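Local structure of Pli0006 protein (Listeria innocua, 3OP9) at residues A[14-17]-A[18-22]; A[21-24]-A[25-29]; A[37-40]-A[41-45]; A[88-91]-A[92-95]. The protein probably binds DNA and regulates transcription through a helix-turn-helix domain of the XRE type. One frame throughout, in Å; residues are numbered along the deposited sequence.

Contact 1 (A[14-17]-A[18-22]); sequences LSRL and KKEHG
Arg16, Leu17 and Lys18 carry most of this contact along the last two turns of helix 10-21, with partners three to four residues along the helix. Arg16 sets its CG anti to its own backbone N (chi1 -174°), beside the carbonyl, and runs alongside Lys19, so that Arg16 NH1 and Lys19 NZ, like charges, are 3.9 Å apart. Its methylene CD lies 3.8 Å from Glu20 OE2, which approaches the guanidinium at its edge. The charged atoms stay apart, Arg16 NH1 and Glu20 OE2 being separated by 4.1 Å, and the two planes are nearly perpendicular at 83°. Arg16 NH2 instead makes a salt bridge to Glu109 of a third subunit; the two carboxylates probably offset the Arg16-Lys19 pair. Glu20 OE1 accepts from Ser94 N of a second subunit. Leu17 lies beside His21, Leu17 CD2 4.0 Å from His21 NE2. Leu17 O takes His21 N at 2.9 Å and also sits in the plane of the imidazole, 3.1 Å from His21 CD2. Lys18 N donates to Leu14 O at 2.9 Å, while the chain beyond leads away to end on Asn25 OD1. The helix stops in a Schellman motif: Gly22, with positive phi, donates its N to Lys19 O at 3.2 Å. Backbone bonds thus carry the turn, while the ends of Arg16 and Glu20 reach other subunits and that of Lys18 the next helix.

Contact 2 (A[21-24]-A[25-29]); sequences HGLK and NHQIA
Gln27 folds its side chain back over the backbone of Leu23 and Lys24, with OE1 as the touching atom. Lys24 N donates to Gln27 OE1 at 3.0 Å, in the plane of the side-chain carbonyl and on a lone pair, with an N-H...O angle of 157°. Gln27 OE1 also lies 3.5 Å from Leu23 CA and 3.7 Å from Leu23 CD2, so the amide oxygen is placed against the chain as well as bonded to it. With CG anti to its carbonyl carbon (chi1 -67°), the extended Gln27 chain is directed back toward the N-terminal end of the helix, and the rotation of the amide about chi3 (-58°) presents OE1. Lys24 is the N-cap of helix 25-32 and Gln27 the third residue of its first turn; this is the N3-side-chain-to-N-cap-backbone half of a capping box, whose reciprocal bond is not made. Lys24 O accepts Gln27 N at 3.0 Å, from above its carbonyl plane, and Ile28 N weakly, as the first turn begins. The Lys24 side chain is poorly ordered, though Lys24 CB comes 3.8 Å from His26 ND1. On the inner side Leu23 CD1 meets Ile28 CG1 at 4.2 Å, and Ile28 continues onto Met43 of helix 36-44. The chemistry thus joins a neutral amide grip on the N-cap to a modest apolar contact that faces the core of the helical bundle.

Contact 3 (A[37-40]-A[41-45]); sequences RTVA and YYMSG
Arg37 and Tyr41 lie alongside each other on helix 36-44, which follows helix 25-32 in the helix-turn-helix unit and, as in XRE-type relatives, is probably the recognition helix. Four i to i+4 bonds run along it, among them Tyr41 N to Arg37 O at 3.0 Å. Arg37 has CG anti to the backbone N (chi1 176°) and stays extended to CD, bending only at chi3, and the two side chains run off the helix in a common direction. Arg37 CG approaches Tyr41 CE2 to 3.4 Å, Arg37 CD lies equally close to Tyr41 OH, and the guanidinium plane is turned 46° from the ring. The aliphatic stem thus makes this contact, while Arg37 O sits over one face of the same ring, offset toward its rim. One residue on, Tyr42 brings its ring against Thr38. The methyl of Thr38 is anti to the backbone N, which aims CG2 at the ring: an off-centre CH-pi contact, with Thr38 CG2 4.1 Å from the centroid of the Tyr42 ring. Tyr42 also packs on Leu14 and Leu32, placing its ring against helices 10-21 and 25-32. Val39 and Met43, a selenomethionine, lie side by side in the modelled conformer, one of two, which makes their methyl contact less certain. At the end of the helix, Ser44 OG bonds to Glu46 OE2, and Gly45 takes positive phi. Thr38 O, already bonded to Tyr42 N at 3.0 Å, stands 3.5 Å above the plane of the Tyr42 ring.

Contact 4 (A[88-91]-A[92-95]); sequences LSLN and LRSE
Leu90 and Arg93 cross obliquely, the arginine doubling back over the turn so that Arg93 NH1 comes 3.4 Å from Leu90 CD2. Arg93 CG is anti to the carbonyl carbon (chi1 -53°), and bends at chi2 and chi3 bring the guanidinium back beside Leu90. Ser89 O lies in the guanidinium plane at its edge, but at 3.9 Å from Arg93 NH1, too long for a hydrogen bond. The polar end is claimed elsewhere: NH2 forms a salt bridge with Glu109 of a fourth subunit, while NE has a long, weak ion pair with Glu20 of a second. All these side-chain contacts hold for one of two Arg93 conformers and are less certain. Leu92 CB rests 3.4 Å from Ser89 O. That Ser89 oxygen accepts Leu92 N at 3.1 Å from above its carbonyl plane, and Leu90 O takes Arg93 N similarly. Leu88 O receives both the N and the ND2 of Asn91 from one face, so the amide is tied to the turn. A water donates to both Leu90 O and Arg93 O. The successive i to i+3 bonds, Leu88-Asn91, Ser89-Leu92 and Leu90-Arg93, are consistent with a 3-10-like turn, leading into the Ser94 N-cap of helix 95-111 at a subunit interface.

Overall arrangement
Contacts 1, 2 and 3 belong to the helix-turn-helix domain and touch one another, whereas contact 4 lies on the opposite side of the chain's centre, about 36 Å from contact 1 between centres. Contacts 1 and 2 share His21 and Gly22, so that the end of helix 10-21 is joined by a short turn to the N-cap of helix 25-32. Contact 3 packs on both, through Met43, Val39 and Tyr42. Contact 2 is mostly at the surface, contacts 1 and 3 are partly buried, and contact 4 is buried. Chemistry follows place: aromatic and apolar pairs in contact 3, an amide cap in contact 2, and charged groups in contacts 1 and 4 that engage other subunits.

Contact 1 (A[14-17]-A[18-22])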
loop_
_atom_site.group_PDB
_atom_site.type_symbol
_atom_site.label_atom_id
_atom_site.label_comp_id
_atom_site.label_asym_id
_atom_site.label_seq_id
_atom_site.Cartn_x
_atom_site.Cartn_y
_atom_site.Cartn_z
ATOM N N LEU A 14 18.088 -9.306 5.980
ATOM C CA LEU A 14 19.099 -9.538 4.973
ATOM C C LEU A 14 19.575 -10.993 5.123
ATOM O O LEU A 14 19.827 -11.679 4.140
ATOM C CB LEU A 14 20.262 -8.551 5.133
ATOM C CG LEU A 14 21.294 -8.681 4.005
ATOM C CD1 LEU A 14 20.652 -8.356 2.657
ATOM C CD2 LEU A 14 22.468 -7.777 4.249
ATOM N N SER A 15 19.677 -11.469 6.367
ATOM C CA SER A 15 20.128 -12.832 6.619
ATOM C C SER A 15 19.142 -13.841 6.007
ATOM O O SER A 15 19.545 -14.839 5.413
ATOM C CB SER A 15 20.321 -13.073 8.124
ATOM O OG SER A 15 21.386 -12.265 8.651
ATOM N N ARG A 16 17.846 -13.569 6.126
ATOM C CA ARG A 16 16.850 -14.478 5.582
ATOM C C ARG A 16 16.812 -14.437 4.047
ATOM O O ARG A 16 16.577 -15.464 3.412
ATOM C CB ARG A 16 15.456 -14.179 6.114
ATOM C CG ARG A 16 14.478 -15.253 5.619
ATOM C CD ARG A 16 13.122 -15.116 6.180
ATOM N NE ARG A 16 13.062 -15.338 7.618
ATOM C CZ ARG A 16 12.961 -16.532 8.206
ATOM N NH1 ARG A 16 12.955 -17.654 7.493
ATOM N NH2 ARG A 16 12.879 -16.595 9.524
ATOM N N LEU A 17 17.026 -13.260 3.469
ATOM C CA LEU A 17 17.094 -13.112 2.015
ATOM C C LEU A 17 18.278 -13.902 1.482
ATOM O O LEU A 17 18.161 -14.631 0.500
ATOM C CB LEU A 17 17.228 -11.619 1.637
ATOM C CG LEU A 17 15.927 -10.830 1.741
ATOM C CD1 LEU A 17 16.205 -9.331 1.657
ATOM C CD2 LEU A 17 14.921 -11.273 0.655
ATOM N N LYS A 18 19.417 -13.772 2.148
ATOM C CA LYS A 18 20.619 -14.491 1.763
ATOM C C LYS A 18 20.368 -15.993 1.770
ATOM O O LYS A 18 20.769 -16.721 0.843
ATOM C CB LYS A 18 21.753 -14.145 2.726
ATOM C CG LYS A 18 23.073 -14.837 2.423
ATOM C CD LYS A 18 23.852 -15.111 3.695
ATOM C CE LYS A 18 25.184 -15.799 3.409
ATOM N NZ LYS A 18 26.087 -15.793 4.600
ATOM N N LYS A 19 19.684 -16.454 2.809
ATOM C CA LYS A 19 19.408 -17.877 2.971
ATOM C C LYS A 19 18.440 -18.348 1.897
ATOM O O LYS A 19 18.692 -19.320 1.206
ATOM C CB LYS A 19 18.801 -18.157 4.356
ATOM C CG LYS A 19 18.265 -19.601 4.508
ATOM C CD LYS A 19 17.673 -19.880 5.892
ATOM C CE LYS A 19 16.285 -19.252 6.082
ATOM N NZ LYS A 19 15.216 -19.901 5.259
ATOM N N GLU A 20 17.326 -17.645 1.751
ATOM C CA GLU A 20 16.278 -18.080 0.843
ATOM C C GLU A 20 16.693 -17.979 -0.610
ATOM O O GLU A 20 16.135 -18.668 -1.451
ATOM C CB GLU A 20 15.012 -17.275 1.073
ATOM C CG GLU A 20 14.383 -17.586 2.411
ATOM C CD GLU A 20 12.888 -17.362 2.428
ATOM O OE1 GLU A 20 12.343 -16.900 1.399
ATOM O OE2 GLU A 20 12.260 -17.666 3.468
ATOM N N HIS A 21 17.669 -17.126 -0.909
ATOM C CA HIS A 21 18.116 -16.964 -2.287
ATOM C C HIS A 21 19.361 -17.777 -2.598
ATOM O O HIS A 21 19.810 -17.790 -3.734
ATOM C CB HIS A 21 18.367 -15.489 -2.599
ATOM C CG HIS A 21 17.111 -14.702 -2.804
ATOM N ND1 HIS A 21 16.606 -14.416 -4.053
ATOM C CD2 HIS A 21 16.250 -14.146 -1.913
ATOM C CE1 HIS A 21 15.491 -13.718 -3.927
ATOM N NE2 HIS A 21 15.267 -13.521 -2.639
ATOM N N GLY A 22 19.910 -18.438 -1.588
ATOM C CA GLY A 22 21.113 -19.228 -1.735
ATOM C C GLY A 22 22.323 -18.397 -2.092
ATOM O O GLY A 22 23.224 -18.880 -2.778
#

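Contact 2 (A[21-24]-A[25-29])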
loop_
_atom_site.group_PDB
_atom_site.type_symbol
_atom_site.label_atom_id
_atom_site.label_comp_id
_atom_site.label_asym_id
_atom_site.label_seq_id
_atom_site.Cartn_x
_atom_site.Cartn_y
_atom_site.Cartn_z
ATOM N N HIS A 21 17.669 -17.126 -0.909
ATOM C CA HIS A 21 18.116 -16.964 -2.287
ATOM C C HIS A 21 19.361 -17.777 -2.598
ATOM O O HIS A 21 19.810 -17.790 -3.734
ATOM C CB HIS A 21 18.367 -15.489 -2.599
ATOM C CG HIS A 21 17.111 -14.702 -2.804
ATOM N ND1 HIS A 21 16.606 -14.416 -4.053
ATOM C CD2 HIS A 21 16.250 -14.146 -1.913
ATOM C CE1 HIS A 21 15.491 -13.718 -3.927
ATOM N NE2 HIS A 21 15.267 -13.521 -2.639
ATOM N N GLY A 22 19.910 -18.438 -1.588
ATOM C CA GLY A 22 21.113 -19.228 -1.735
ATOM C C GLY A 22 22.323 -18.397 -2.092
ATOM O O GLY A 22 23.224 -18.880 -2.778
ATOM N N LEU A 23 22.351 -17.147 -1.632
ATOM C CA LEU A 23 23.470 -16.259 -1.904
ATOM C C LEU A 23 24.624 -16.436 -0.927
ATOM O O LEU A 23 24.452 -16.870 0.224
ATOM C CB LEU A 23 23.006 -14.807 -1.860
ATOM C CG LEU A 23 21.994 -14.453 -2.945
ATOM C CD1 LEU A 23 21.282 -13.132 -2.606
ATOM C CD2 LEU A 23 22.708 -14.388 -4.319
ATOM N N LYS A 24 25.813 -16.090 -1.408
ATOM C CA LYS A 24 27.006 -16.062 -0.589
ATOM C C LYS A 24 27.303 -14.597 -0.335
ATOM O O LYS A 24 26.980 -13.757 -1.167
ATOM C CB LYS A 24 28.175 -16.701 -1.333
ATOM C CG LYS A 24 27.889 -18.089 -1.880
ATOM C CD LYS A 24 28.353 -19.175 -0.925
ATOM C CE LYS A 24 28.749 -20.434 -1.677
ATOM N NZ LYS A 24 29.794 -21.204 -0.952
ATOM N N ASN A 25 27.918 -14.297 0.799
ATOM C CA ASN A 25 28.245 -12.914 1.138
ATOM C C ASN A 25 29.019 -12.190 0.034
ATOM O O ASN A 25 28.787 -11.007 -0.195
ATOM C CB ASN A 25 29.040 -12.839 2.443
ATOM C CG ASN A 25 28.197 -13.137 3.652
ATOM O OD1 ASN A 25 26.977 -13.249 3.561
ATOM N ND2 ASN A 25 28.836 -13.243 4.798
ATOM N N HIS A 26 29.943 -12.872 -0.631
ATOM C CA HIS A 26 30.759 -12.204 -1.655
ATOM C C HIS A 26 29.925 -11.777 -2.878
ATOM O O HIS A 26 30.277 -10.806 -3.549
ATOM C CB HIS A 26 31.968 -13.061 -2.094
ATOM C CG HIS A 26 31.621 -14.153 -3.059
ATOM N ND1 HIS A 26 31.487 -15.474 -2.678
ATOM C CD2 HIS A 26 31.379 -14.123 -4.390
ATOM C CE1 HIS A 26 31.164 -16.204 -3.729
ATOM N NE2 HIS A 26 31.087 -15.408 -4.781
ATOM N N GLN A 27 28.829 -12.489 -3.151
ATOM C CA GLN A 27 27.909 -12.126 -4.229
ATOM C C GLN A 27 27.155 -10.839 -3.886
ATOM O O GLN A 27 26.988 -9.944 -4.731
ATOM C CB GLN A 27 26.918 -13.260 -4.480
ATOM C CG GLN A 27 27.598 -14.515 -5.038
ATOM C CD GLN A 27 26.639 -15.661 -5.272
ATOM O OE1 GLN A 27 25.966 -16.108 -4.357
ATOM N NE2 GLN A 27 26.585 -16.155 -6.514
ATOM N N ILE A 28 26.710 -10.732 -2.641
ATOM C CA ILE A 28 26.070 -9.504 -2.203
ATOM C C ILE A 28 27.103 -8.382 -2.187
ATOM O O ILE A 28 26.784 -7.245 -2.549
ATOM C CB ILE A 28 25.414 -9.679 -0.823
ATOM C CG1 ILE A 28 24.293 -10.719 -0.934
ATOM C CG2 ILE A 28 24.894 -8.344 -0.282
ATOM C CD1 ILE A 28 23.823 -11.279 0.409
ATOM N N ALA A 29 28.338 -8.698 -1.781
ATOM C CA ALA A 29 29.382 -7.677 -1.704
ATOM C C ALA A 29 29.618 -7.115 -3.098
ATOM O O ALA A 29 29.784 -5.905 -3.279
ATOM C CB ALA A 29 30.691 -8.257 -1.138
#

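Contact 3 (A[37-40]-A[41-45])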
loop_
_atom_site.group_PDB
_atom_site.type_symbol
_atom_site.label_atom_id
_atom_site.label_comp_id
_atom_site.label_asym_id
_atom_site.label_seq_id
_atom_site.Cartn_x
_atom_site.Cartn_y
_atom_site.Cartn_z
ATOM N N ARG A 37 33.594 -8.737 4.030
ATOM C CA ARG A 37 33.568 -8.533 5.473
ATOM C C ARG A 37 32.469 -7.562 5.866
ATOM O O ARG A 37 31.812 -7.736 6.885
ATOM C CB ARG A 37 34.923 -7.992 5.949
ATOM C CG ARG A 37 34.995 -7.649 7.419
ATOM C CD ARG A 37 36.392 -7.140 7.742
ATOM N NE ARG A 37 37.390 -8.172 7.507
ATOM C CZ ARG A 37 38.697 -7.976 7.569
ATOM N NH1 ARG A 37 39.165 -6.769 7.848
ATOM N NH2 ARG A 37 39.533 -8.987 7.348
ATOM N N THR A 38 32.272 -6.529 5.065
ATOM C CA THR A 38 31.279 -5.520 5.388
ATOM C C THR A 38 29.890 -6.131 5.335
ATOM O O THR A 38 29.038 -5.801 6.149
ATOM C CB THR A 38 31.347 -4.325 4.426
ATOM O OG1 THR A 38 32.574 -3.619 4.655
ATOM C CG2 THR A 38 30.206 -3.380 4.670
ATOM N N VAL A 39 29.667 -7.018 4.376
ATOM C CA VAL A 39 28.373 -7.705 4.270
ATOM C C VAL A 39 28.143 -8.620 5.485
ATOM O O VAL A 39 27.029 -8.731 5.996
ATOM C CB VAL A 39 28.318 -8.495 2.976
ATOM C CG1 VAL A 39 27.123 -9.500 3.002
ATOM C CG2 VAL A 39 28.232 -7.536 1.792
ATOM N N ALA A 40 29.206 -9.264 5.954
ATOM C CA ALA A 40 29.133 -10.053 7.181
ATOM C C ALA A 40 28.657 -9.180 8.323
ATOM O O ALA A 40 27.819 -9.596 9.126
ATOM C CB ALA A 40 30.507 -10.680 7.528
ATOM N N TYR A 41 29.189 -7.966 8.414
ATOM C CA TYR A 41 28.763 -7.070 9.483
ATOM C C TYR A 41 27.326 -6.564 9.301
ATOM O O TYR A 41 26.659 -6.313 10.282
ATOM C CB TYR A 41 29.692 -5.888 9.616
ATOM C CG TYR A 41 31.122 -6.286 9.961
ATOM C CD1 TYR A 41 31.404 -7.435 10.719
ATOM C CD2 TYR A 41 32.175 -5.521 9.527
ATOM C CE1 TYR A 41 32.734 -7.787 11.025
ATOM C CE2 TYR A 41 33.511 -5.854 9.831
ATOM C CZ TYR A 41 33.774 -6.983 10.573
ATOM O OH TYR A 41 35.090 -7.292 10.848
ATOM N N TYR A 42 26.862 -6.394 8.066
ATOM C CA TYR A 42 25.437 -6.092 7.848
ATOM C C TYR A 42 24.564 -7.160 8.460
ATOM O O TYR A 42 23.540 -6.852 9.084
ATOM C CB TYR A 42 25.082 -6.059 6.367
ATOM C CG TYR A 42 25.601 -4.886 5.586
ATOM C CD1 TYR A 42 26.070 -3.738 6.215
ATOM C CD2 TYR A 42 25.630 -4.938 4.207
ATOM C CE1 TYR A 42 26.560 -2.657 5.455
ATOM C CE2 TYR A 42 26.108 -3.890 3.456
ATOM C CZ TYR A 42 26.569 -2.753 4.073
ATOM O OH TYR A 42 27.024 -1.727 3.262
HETATM N N MSE A 43 24.953 -8.415 8.232
HETATM C CA MSE A 43 24.142 -9.580 8.614
HETATM C C MSE A 43 24.092 -9.760 10.119
HETATM O O MSE A 43 23.110 -10.257 10.649
HETATM C CB MSE A 43 24.690 -10.869 7.990
HETATM C CG MSE A 43 24.812 -10.857 6.476
HETATM SE SE MSE A 43 23.203 -11.392 5.482
HETATM C CE MSE A 43 23.830 -10.849 3.712
ATOM N N SER A 44 25.157 -9.366 10.805
ATOM C CA SER A 44 25.260 -9.568 12.235
ATOM C C SER A 44 24.726 -8.345 12.948
ATOM O O SER A 44 24.611 -8.333 14.174
ATOM C CB SER A 44 26.709 -9.823 12.633
ATOM O OG SER A 44 27.481 -8.680 12.372
ATOM N N GLY A 45 24.420 -7.311 12.170
ATOM C CA GLY A 45 23.907 -6.057 12.699
ATOM C C GLY A 45 24.977 -5.137 13.280
ATOM O O GLY A 45 24.669 -4.141 13.926
#

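Contact 4 (A[88-91]-A[92-95])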
loop_
_atom_site.group_PDB
_atom_site.type_symbol
_atom_site.label_atom_id
_atom_site.label_comp_id
_atom_site.label_asym_id
_atom_site.label_seq_id
_atom_site.Cartn_x
_atom_site.Cartn_y
_atom_site.Cartn_z
ATOM N N LEU A 88 -5.891 9.837 -4.063
ATOM C CA LEU A 88 -6.013 8.433 -4.483
ATOM C C LEU A 88 -6.528 8.306 -5.921
ATOM O O LEU A 88 -6.064 7.451 -6.683
ATOM C CB LEU A 88 -6.943 7.681 -3.518
ATOM C CG LEU A 88 -7.324 6.235 -3.943
ATOM C CD1 LEU A 88 -6.095 5.368 -3.859
ATOM C CD2 LEU A 88 -8.517 5.613 -3.116
ATOM N N SER A 89 -7.474 9.165 -6.290
ATOM C CA SER A 89 -8.065 9.161 -7.629
ATOM C C SER A 89 -7.049 9.452 -8.730
ATOM O O SER A 89 -7.297 9.126 -9.877
ATOM C CB SER A 89 -9.219 10.182 -7.721
ATOM O OG SER A 89 -8.709 11.493 -7.949
ATOM N N LEU A 90 -5.909 10.072 -8.398
ATOM C CA LEU A 90 -4.908 10.343 -9.437
ATOM C C LEU A 90 -4.335 9.047 -9.996
ATOM O O LEU A 90 -3.809 9.017 -11.108
ATOM C CB LEU A 90 -3.791 11.240 -8.909
ATOM C CG LEU A 90 -4.289 12.653 -8.507
ATOM C CD1 LEU A 90 -3.085 13.487 -8.035
ATOM C CD2 LEU A 90 -5.006 13.405 -9.663
ATOM N N ASN A 91 -4.464 7.959 -9.237
ATOM C CA ASN A 91 -3.942 6.676 -9.698
ATOM C C ASN A 91 -4.733 6.089 -10.853
ATOM O O ASN A 91 -4.276 5.168 -11.524
ATOM C CB ASN A 91 -3.847 5.699 -8.523
ATOM C CG ASN A 91 -2.751 6.089 -7.565
ATOM O OD1 ASN A 91 -1.576 6.045 -7.915
ATOM N ND2 ASN A 91 -3.119 6.510 -6.375
ATOM N N LEU A 92 -5.919 6.634 -11.092
ATOM C CA LEU A 92 -6.707 6.249 -12.256
ATOM C C LEU A 92 -6.261 6.899 -13.570
ATOM O O LEU A 92 -6.638 6.426 -14.653
ATOM C CB LEU A 92 -8.175 6.641 -12.048
ATOM C CG LEU A 92 -9.095 5.680 -11.287
ATOM C CD1 LEU A 92 -8.495 5.227 -9.981
ATOM C CD2 LEU A 92 -10.410 6.386 -11.047
ATOM N N ARG A 93 -5.464 7.960 -13.484
ATOM C CA ARG A 93 -5.154 8.767 -14.665
ATOM C C ARG A 93 -4.076 8.129 -15.516
ATOM O O ARG A 93 -3.206 7.451 -14.994
ATOM C CB ARG A 93 -4.670 10.149 -14.241
ATOM C CG ARG A 93 -5.621 10.832 -13.304
ATOM C CD ARG A 93 -6.885 11.216 -14.021
ATOM N NE ARG A 93 -7.077 12.653 -13.931
ATOM C CZ ARG A 93 -7.408 13.275 -12.804
ATOM N NH1 ARG A 93 -7.591 12.570 -11.690
ATOM N NH2 ARG A 93 -7.555 14.594 -12.789
ATOM N N SER A 94 -4.094 8.415 -16.818
ATOM C CA SER A 94 -3.073 7.890 -17.708
ATOM C C SER A 94 -1.792 8.615 -17.398
ATOM O O SER A 94 -1.814 9.707 -16.841
ATOM C CB SER A 94 -3.446 8.166 -19.160
ATOM O OG SER A 94 -3.416 9.550 -19.408
ATOM N N GLU A 95 -0.673 8.037 -17.799
ATOM C CA GLU A 95 0.600 8.684 -17.579
ATOM C C GLU A 95 0.673 10.022 -18.317
ATOM O O GLU A 95 1.311 10.972 -17.857
ATOM C CB GLU A 95 1.705 7.750 -18.085
ATOM C CG GLU A 95 2.983 8.461 -18.337
ATOM C CD GLU A 95 4.151 7.530 -18.588
ATOM O OE1 GLU A 95 4.082 6.342 -18.171
ATOM O OE2 GLU A 95 5.142 8.021 -19.172
HETATM O O HOH W 1 -1.659 7.674 -12.415
#